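Local coordinates for polyhedrin (PDB 4ZQX), which forms the crystalline polyhedra in which cypovirus particles are embedded, and binds ATP, at residues R21-M27 / I177-N181; M61-D65 / Q209-N213. All coordinates share one frame. Residue numbers count along the deposited sequence, not the author numbering.

Interaction 1 of 2, residues R21-M27 / I177-N181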
loop_
_atom_site.group_PDB
_atom_site.type_symbol
_atom_site.label_atom_id
_atom_site.label_comp_id
_atom_site.label_asym_id
_atom_site.label_seq_id
_atom_site.Cartn_x
_atom_site.Cartn_y
_atom_site.Cartn_z
ATOM N N ARG A 21 24.106 -10.259 0.154
ATOM C CA ARG A 21 24.670 -9.692 -1.065
ATOM C C ARG A 21 24.067 -10.317 -2.326
ATOM O O ARG A 21 24.247 -9.803 -3.431
ATOM C CB ARG A 21 26.193 -9.839 -1.056
ATOM C CG ARG A 21 26.820 -9.145 0.133
ATOM C CD ARG A 21 28.334 -9.242 0.184
ATOM N NE ARG A 21 28.817 -8.780 1.482
ATOM C CZ ARG A 21 29.013 -7.506 1.809
ATOM N NH1 ARG A 21 28.794 -6.538 0.928
ATOM N NH2 ARG A 21 29.437 -7.198 3.027
ATOM N N ALA A 22 23.333 -11.414 -2.164
ATOM C CA ALA A 22 22.738 -12.107 -3.308
ATOM C C ALA A 22 21.616 -11.330 -4.012
ATOM O O ALA A 22 20.882 -10.549 -3.401
ATOM C CB ALA A 22 22.209 -13.483 -2.878
ATOM N N TYR A 23 21.492 -11.575 -5.311
ATOM C CA TYR A 23 20.342 -11.119 -6.065
ATOM C C TYR A 23 19.082 -11.712 -5.441
ATOM O O TYR A 23 19.045 -12.898 -5.139
ATOM C CB TYR A 23 20.467 -11.528 -7.538
ATOM C CG TYR A 23 19.359 -10.965 -8.401
ATOM C CD1 TYR A 23 19.398 -9.654 -8.847
ATOM C CD2 TYR A 23 18.279 -11.749 -8.777
ATOM C CE1 TYR A 23 18.376 -9.130 -9.639
ATOM C CE2 TYR A 23 17.243 -11.235 -9.554
ATOM C CZ TYR A 23 17.299 -9.925 -9.981
ATOM O OH TYR A 23 16.295 -9.404 -10.757
ATOM N N ASP A 24 18.071 -10.862 -5.242
ATOM C CA ASP A 24 16.800 -11.208 -4.592
ATOM C C ASP A 24 16.892 -11.387 -3.065
ATOM O O ASP A 24 15.906 -11.768 -2.428
ATOM C CB ASP A 24 16.117 -12.429 -5.246
ATOM C CG ASP A 24 15.054 -12.044 -6.282
ATOM O OD1 ASP A 24 14.800 -10.833 -6.528
ATOM O OD2 ASP A 24 14.472 -12.989 -6.851
ATOM N N ALA A 25 18.047 -11.075 -2.475
ATOM C CA ALA A 25 18.169 -11.060 -1.014
ATOM C C ALA A 25 17.720 -9.707 -0.506
ATOM O O ALA A 25 18.065 -8.673 -1.082
ATOM C CB ALA A 25 19.590 -11.340 -0.588
ATOM N N ASN A 26 16.925 -9.699 0.562
ATOM C CA ASN A 26 16.394 -8.445 1.064
ATOM C C ASN A 26 17.397 -7.567 1.806
ATOM O O ASN A 26 18.199 -8.052 2.592
ATOM C CB ASN A 26 15.224 -8.717 2.010
ATOM C CG ASN A 26 13.955 -9.059 1.289
ATOM O OD1 ASN A 26 13.687 -8.558 0.201
ATOM N ND2 ASN A 26 13.153 -9.917 1.896
ATOM N N MET A 27 17.292 -6.262 1.587
ATOM C CA MET A 27 17.772 -5.279 2.560
ATOM C C MET A 27 16.698 -5.176 3.632
ATOM O O MET A 27 15.512 -5.419 3.344
ATOM C CB MET A 27 17.984 -3.909 1.919
ATOM C CG MET A 27 19.031 -3.896 0.806
ATOM S SD MET A 27 19.023 -2.319 -0.092
ATOM C CE MET A 27 17.529 -2.510 -1.045
ATOM N N ILE A 177 13.712 5.884 1.774
ATOM C CA ILE A 177 13.984 5.223 0.510
ATOM C C ILE A 177 15.373 4.615 0.600
ATOM O O ILE A 177 16.333 5.349 0.817
ATOM C CB ILE A 177 13.947 6.230 -0.653
ATOM C CG1 ILE A 177 12.571 6.893 -0.717
ATOM C CG2 ILE A 177 14.229 5.524 -1.991
ATOM C CD1 ILE A 177 12.477 8.064 -1.667
ATOM N N VAL A 178 15.479 3.298 0.438
ATOM C CA VAL A 178 16.742 2.578 0.624
ATOM C C VAL A 178 17.089 1.786 -0.627
ATOM O O VAL A 178 16.574 0.680 -0.820
ATOM C CB VAL A 178 16.665 1.590 1.788
ATOM C CG1 VAL A 178 18.022 0.960 2.032
ATOM C CG2 VAL A 178 16.180 2.281 3.031
ATOM N N PRO A 179 17.966 2.336 -1.489
ATOM C CA PRO A 179 18.312 1.641 -2.738
ATOM C C PRO A 179 19.439 0.633 -2.550
ATOM O O PRO A 179 20.290 0.798 -1.665
ATOM C CB PRO A 179 18.780 2.782 -3.665
ATOM C CG PRO A 179 18.779 4.009 -2.866
ATOM C CD PRO A 179 18.610 3.654 -1.427
ATOM N N ARG A 180 19.418 -0.407 -3.376
ATOM C CA ARG A 180 20.465 -1.408 -3.386
ATOM C C ARG A 180 21.823 -0.873 -3.892
ATOM O O ARG A 180 21.884 -0.115 -4.855
ATOM C CB ARG A 180 20.035 -2.573 -4.279
ATOM C CG ARG A 180 20.964 -3.768 -4.149
ATOM C CD ARG A 180 20.509 -4.969 -4.964
ATOM N NE ARG A 180 21.266 -6.158 -4.570
ATOM C CZ ARG A 180 20.953 -6.963 -3.543
ATOM N NH1 ARG A 180 19.871 -6.760 -2.777
ATOM N NH2 ARG A 180 21.732 -7.992 -3.281
ATOM N N ASN A 181 22.903 -1.292 -3.240
ATOM C CA ASN A 181 24.259 -1.034 -3.705
ATOM C C ASN A 181 24.536 -1.678 -5.088
ATOM O O ASN A 181 24.499 -2.902 -5.242
ATOM C CB ASN A 181 25.219 -1.557 -2.620
ATOM C CG ASN A 181 26.688 -1.468 -3.015
ATOM O OD1 ASN A 181 27.039 -0.886 -4.024
ATOM N ND2 ASN A 181 27.554 -2.050 -2.194
#

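Interaction 2 of 2, residues M61-D65 / Q209-N213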
loop_
_atom_site.group_PDB
_atom_site.type_symbol
_atom_site.label_atom_id
_atom_site.label_comp_id
_atom_site.label_asym_id
_atom_site.label_seq_id
_atom_site.Cartn_x
_atom_site.Cartn_y
_atom_site.Cartn_z
ATOM N N MET A 61 1.768 7.623 16.110
ATOM C CA MET A 61 1.325 7.937 17.463
ATOM C C MET A 61 1.298 6.656 18.292
ATOM O O MET A 61 1.043 5.581 17.759
ATOM C CB MET A 61 -0.080 8.540 17.432
ATOM C CG MET A 61 -0.217 9.769 16.568
ATOM S SD MET A 61 0.540 11.205 17.321
ATOM C CE MET A 61 -0.807 11.697 18.380
ATOM N N TRP A 62 1.567 6.757 19.589
ATOM C CA TRP A 62 1.286 5.639 20.469
ATOM C C TRP A 62 -0.224 5.548 20.574
ATOM O O TRP A 62 -0.883 6.482 21.038
ATOM C CB TRP A 62 1.919 5.821 21.848
ATOM C CG TRP A 62 1.597 4.695 22.748
ATOM C CD1 TRP A 62 0.732 4.704 23.794
ATOM C CD2 TRP A 62 2.117 3.364 22.662
ATOM N NE1 TRP A 62 0.682 3.457 24.378
ATOM C CE2 TRP A 62 1.531 2.619 23.705
ATOM C CE3 TRP A 62 3.034 2.732 21.811
ATOM C CZ2 TRP A 62 1.820 1.268 23.913
ATOM C CZ3 TRP A 62 3.330 1.398 22.028
ATOM C CH2 TRP A 62 2.727 0.682 23.069
ATOM N N ASP A 63 -0.768 4.422 20.132
ATOM C CA ASP A 63 -2.204 4.317 19.852
ATOM C C ASP A 63 -2.989 3.358 20.751
ATOM O O ASP A 63 -4.086 2.910 20.396
ATOM C CB ASP A 63 -2.401 3.984 18.368
ATOM C CG ASP A 63 -1.599 2.784 17.910
ATOM O OD1 ASP A 63 -0.656 2.358 18.597
ATOM O OD2 ASP A 63 -1.921 2.271 16.829
ATOM N N ILE A 64 -2.453 3.101 21.935
ATOM C CA ILE A 64 -3.097 2.202 22.890
ATOM C C ILE A 64 -3.653 3.015 24.045
ATOM O O ILE A 64 -2.942 3.836 24.639
ATOM C CB ILE A 64 -2.099 1.148 23.401
ATOM C CG1 ILE A 64 -1.370 0.501 22.218
ATOM C CG2 ILE A 64 -2.798 0.086 24.254
ATOM C CD1 ILE A 64 -2.283 -0.059 21.116
ATOM N N ASP A 65 -4.922 2.772 24.365
ATOM C CA ASP A 65 -5.618 3.494 25.422
ATOM C C ASP A 65 -6.366 2.476 26.259
ATOM O O ASP A 65 -7.328 1.863 25.795
ATOM C CB ASP A 65 -6.584 4.525 24.824
ATOM C CG ASP A 65 -7.250 5.397 25.878
ATOM O OD1 ASP A 65 -6.661 5.615 26.962
ATOM O OD2 ASP A 65 -8.373 5.870 25.600
ATOM N N GLN A 209 4.906 -3.912 15.407
ATOM C CA GLN A 209 4.818 -4.502 16.745
ATOM C C GLN A 209 4.838 -3.426 17.810
ATOM O O GLN A 209 5.426 -2.358 17.625
ATOM C CB GLN A 209 5.957 -5.497 16.977
ATOM C CG GLN A 209 5.833 -6.775 16.160
ATOM C CD GLN A 209 7.081 -7.649 16.250
ATOM O OE1 GLN A 209 8.170 -7.233 15.868
ATOM N NE2 GLN A 209 6.928 -8.853 16.776
ATOM N N TRP A 210 4.184 -3.736 18.925
ATOM C CA TRP A 210 4.072 -2.852 20.079
ATOM C C TRP A 210 4.775 -3.503 21.257
ATOM O O TRP A 210 4.600 -4.692 21.490
ATOM C CB TRP A 210 2.608 -2.681 20.470
ATOM C CG TRP A 210 1.768 -1.907 19.509
ATOM C CD1 TRP A 210 1.367 -0.614 19.645
ATOM C CD2 TRP A 210 1.203 -2.380 18.284
ATOM N NE1 TRP A 210 0.589 -0.244 18.575
ATOM C CE2 TRP A 210 0.474 -1.312 17.722
ATOM C CE3 TRP A 210 1.247 -3.596 17.603
ATOM C CZ2 TRP A 210 -0.204 -1.420 16.514
ATOM C CZ3 TRP A 210 0.566 -3.704 16.388
ATOM C CH2 TRP A 210 -0.155 -2.618 15.862
ATOM N N PHE A 211 5.556 -2.728 22.003
ATOM C CA PHE A 211 6.231 -3.221 23.205
ATOM C C PHE A 211 6.066 -2.214 24.343
ATOM O O PHE A 211 6.055 -0.999 24.115
ATOM C CB PHE A 211 7.721 -3.443 22.932
ATOM C CG PHE A 211 7.998 -4.379 21.791
ATOM C CD1 PHE A 211 8.073 -5.749 21.995
ATOM C CD2 PHE A 211 8.182 -3.891 20.519
ATOM C CE1 PHE A 211 8.333 -6.618 20.929
ATOM C CE2 PHE A 211 8.430 -4.755 19.454
ATOM C CZ PHE A 211 8.503 -6.115 19.667
ATOM N N ASP A 212 5.947 -2.707 25.571
ATOM C CA ASP A 212 5.748 -1.803 26.708
ATOM C C ASP A 212 7.036 -1.164 27.189
ATOM O O ASP A 212 7.004 -0.124 27.843
ATOM C CB ASP A 212 5.039 -2.510 27.869
ATOM C CG ASP A 212 3.573 -2.691 27.602
ATOM O OD1 ASP A 212 2.888 -1.677 27.489
ATOM O OD2 ASP A 212 3.102 -3.829 27.480
ATOM N N ASN A 213 8.166 -1.772 26.850
ATOM C CA ASN A 213 9.466 -1.223 27.217
ATOM C C ASN A 213 10.538 -1.727 26.266
ATOM O O ASN A 213 10.327 -2.687 25.539
ATOM C CB ASN A 213 9.814 -1.532 28.685
ATOM C CG ASN A 213 9.827 -3.030 29.004
ATOM O OD1 ASN A 213 10.566 -3.810 28.385
ATOM N ND2 ASN A 213 9.020 -3.435 29.994
#

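Interaction 1 of 2, residues R21-M27 / I177-N181
R180 runs out almost fully extended from the end of strand 173-179 and lays its guanidinium group against the backbone of the 21-27 loop, overlapping the turn from A22 to A25. Chi1 to chi3 are all t, so the head group reaches the carbonyl oxygens of the turn. R180 NH1 donates to A25 O at 3.1 Å; R180 NH2 makes a weak hydrogen bond to R21 O, also 3.1 Å, and sits 2.7 Å from A22 O. A22 O already accepts from A25 N at 3.0 Å, the closing bond of a type II beta turn with D24 at its left-handed position. This turn carries the chain from helix 4-18 into strand 27-34 of the six-stranded antiparallel sheet, and the arginine ties it to the end of the central strand, 173-179, of the separate three-stranded sheet. R180 NH1 is also hydrogen-bonded to P48 O, so one side chain gathers two loops. Further along, M27 points toward the other segment: M27 CE lies 3.3 Å from V178 O, and M27 SD packs 4.0 Å from V178 CG1, an apolar contact between the starting strand and the ending one. On the far side of the turn, D24 forms a salt bridge to R139 of the second subunit. R21, in a salt bridge with E18, has its side chain about 3 Å, nearest atoms, from that of R158, a like charge and a residue of the ATP site.

Interaction 2 of 2, residues M61-D65 / Q209-N213
The two backbones stay well apart, with W62 and W210 the nearest pair at 8.9 Å between CA atoms, so there is no sheet pairing here and side chains must bridge the gap. Segment 209-213 finishes strand 207-211 and then bends toward helix 214-225, where N213 is the N-cap; 61-65 follows helix 57-60 and enters the short strand 64-65. W210 points its CB across and does most of the bridging. W210 NE1 donates a nearly straight hydrogen bond (167°) to D63 OD1 at 2.9 Å, with the oxygen close to the indole plane. The p rotamer of D63 brings the carboxylate to the indole, and the same OD1 forms a salt bridge with K41 of strand 40-47. Strand 207-211 is an outer strand of the chain's six-stranded antiparallel sheet, paired with 40-47, so D63 fastens the 61-65 connection to both strands at that margin. Packing completes the contact: W210 turns its edge to the face of W62 in an offset edge-to-face pair, planes at 67° and centroids 5.5 Å apart between the five-membered ring of W210 and the six-membered ring of W62, while W62 CZ3 comes 3.7 Å from W210 CD1. I64 adds CD1 at 3.8 Å from W210 NE1. Y73 of the second subunit meets W210 in a further edge-to-face contact.

Interactions 1 and 2 sit on opposite sides of the chain's centre, their own centres 30 Å apart and their nearest atoms about 15 Å, without touching. Along the sequence they interleave: 21-27, 61-65, 177-181, 209-213, so each joins an early part of the chain to a late one. The six-stranded sheet is common to both, through strand 27-34 in interaction 1 and the outer strand 207-211 in interaction 2, with strand 40-47 lying between these two. Interaction 1 connects that sheet to the three-stranded one; interaction 2 ties its margin to the 61-65 connection. Both also touch the second subunit, so internal packing and trimer contacts meet at two separated places.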